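Local structure of protein FucU (3MVK) at residues F63-Y68 / L137-G142. The protein probably interconverts the alpha and beta anomers of L-fucose, and perhaps the pyranose and furanose forms of beta-D-ribose, as an RbsD/FucU-family isomerase. Residues are numbered along the deposited sequence; the frame is centred on the assembly and turned at random.
Sequences FPLDTY and LILQKG. With NA (sodium ion), chain B.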
# COMPACT_ATOMS: atom_id res chain seq x y z
N PHE G 63 14.44 16.75 24.18
CA PHE G 63 14.50 15.31 24.45
C PHE G 63 15.24 15.10 25.76
O PHE G 63 16.46 15.31 25.83
CB PHE G 63 15.25 14.64 23.29
CG PHE G 63 15.34 13.13 23.35
CD1 PHE G 63 14.46 12.35 22.59
CD2 PHE G 63 16.35 12.50 24.04
CE1 PHE G 63 14.56 10.93 22.57
CE2 PHE G 63 16.47 11.09 24.04
CZ PHE G 63 15.57 10.31 23.30
N PRO G 64 14.50 14.72 26.81
CA PRO G 64 15.15 14.44 28.09
C PRO G 64 15.90 13.11 28.07
O PRO G 64 15.39 12.09 27.56
CB PRO G 64 13.96 14.38 29.07
CG PRO G 64 12.83 13.90 28.24
CD PRO G 64 13.05 14.43 26.83
N LEU G 65 17.12 13.12 28.59
CA LEU G 65 17.89 11.89 28.68
C LEU G 65 17.48 11.11 29.92
O LEU G 65 17.34 11.70 31.00
CB LEU G 65 19.39 12.19 28.77
CG LEU G 65 20.05 12.67 27.48
CD1 LEU G 65 21.49 13.06 27.78
CD2 LEU G 65 19.99 11.57 26.40
N ASP G 66 17.35 9.80 29.75
CA ASP G 66 16.88 8.89 30.80
C ASP G 66 17.74 8.90 32.06
O ASP G 66 18.95 8.63 31.99
CB ASP G 66 16.76 7.48 30.25
CG ASP G 66 15.82 6.59 31.07
OD1 ASP G 66 15.27 7.05 32.11
OD2 ASP G 66 15.65 5.42 30.67
N THR G 67 17.10 9.18 33.20
CA THR G 67 17.77 9.15 34.51
C THR G 67 17.57 7.81 35.22
O THR G 67 18.13 7.59 36.29
CB THR G 67 17.26 10.29 35.44
OG1 THR G 67 15.86 10.09 35.70
CG2 THR G 67 17.48 11.67 34.83
N TYR G 68 16.77 6.91 34.62
CA TYR G 68 16.53 5.57 35.17
C TYR G 68 17.62 4.57 34.79
O TYR G 68 17.60 3.41 35.23
CB TYR G 68 15.16 5.03 34.75
CG TYR G 68 14.02 5.69 35.47
CD1 TYR G 68 13.20 4.96 36.34
CD2 TYR G 68 13.77 7.05 35.30
CE1 TYR G 68 12.14 5.58 37.01
CE2 TYR G 68 12.69 7.68 35.97
CZ TYR G 68 11.90 6.93 36.82
OH TYR G 68 10.87 7.54 37.49
N LEU G 137 25.78 7.91 17.95
CA LEU G 137 25.36 8.07 19.33
C LEU G 137 23.94 7.59 19.51
O LEU G 137 23.04 8.09 18.83
CB LEU G 137 25.51 9.53 19.77
CG LEU G 137 25.37 9.89 21.25
CD1 LEU G 137 26.54 9.35 22.08
CD2 LEU G 137 25.24 11.40 21.42
N ILE G 138 23.76 6.60 20.39
CA ILE G 138 22.41 6.15 20.79
C ILE G 138 21.95 6.97 21.99
O ILE G 138 22.72 7.12 22.95
CB ILE G 138 22.37 4.65 21.15
CG1 ILE G 138 23.04 3.81 20.04
CG2 ILE G 138 20.89 4.20 21.38
CD1 ILE G 138 23.05 2.26 20.29
N LEU G 139 20.72 7.49 21.95
CA LEU G 139 20.15 8.27 23.06
C LEU G 139 18.90 7.57 23.55
O LEU G 139 18.09 7.14 22.72
CB LEU G 139 19.76 9.66 22.59
CG LEU G 139 20.88 10.58 22.10
CD1 LEU G 139 20.27 11.92 21.76
CD2 LEU G 139 21.93 10.73 23.20
N GLN G 140 18.75 7.44 24.87
CA GLN G 140 17.56 6.82 25.46
C GLN G 140 16.72 7.88 26.16
O GLN G 140 17.22 8.65 26.98
CB GLN G 140 17.94 5.75 26.47
CG GLN G 140 16.73 4.98 27.01
CD GLN G 140 17.15 3.72 27.73
OE1 GLN G 140 17.75 2.83 27.13
NE2 GLN G 140 16.82 3.64 29.02
N LYS G 141 15.42 7.89 25.86
CA LYS G 141 14.56 8.96 26.36
C LYS G 141 14.13 8.74 27.80
O LYS G 141 13.81 7.63 28.20
CB LYS G 141 13.32 9.11 25.47
CG LYS G 141 12.50 10.38 25.80
CD LYS G 141 11.37 10.55 24.77
CE LYS G 141 10.60 11.83 25.02
NZ LYS G 141 9.46 12.07 24.07
N GLY G 142 14.14 9.83 28.54
CA GLY G 142 13.69 9.82 29.91
C GLY G 142 12.24 10.21 30.07
O GLY G 142 11.45 10.10 29.13
NA NA B . 14.18 10.39 33.44
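A single beta bridge, Leu65 with Lys141, ties the loop between helix 52-60 and strand 73-76 to the end of strand 137-140. Two backbone hydrogen bonds flank it: Gly142 N gives to Pro64 O at 2.8 Å, and Asp66 N to Gln140 O at 3.0 Å. The side chains add a third: Gln140 NE2 gives to the anti lone pair of Asp66 OD2, 2.7 Å away, and OD2 lies in the amide plane of Gln140, with carboxylate and amide turned 47° apart. Asp66 CG, anti to the backbone N (chi1 -159°), puts the carboxylate between Gln140 and Tyr68 N. Tyr68 N meets OD1 from above the carboxylate plane, at 2.9 Å, closing an Asx turn; His22 binds OD1 as well. An alanine at Asp66 would probably leave Gln140 NE2 without this acceptor and the turn to Tyr68 less firmly held. Lys141 CG makes a CH-pi contact over one face of the Phe63 ring, offset toward the rim, and Lys141 CB touches Phe63 CZ at 3.3 Å, while the extended lysine carries NZ on to Leu17 O and Met20 O. Leu65 CD2 meets Leu139 CD2 at 3.8 Å. With both carboxylate oxygens engaged, Asp66 is likely to be held in one rotation, its side chain adding to the backbone bonds that join loop and strand end.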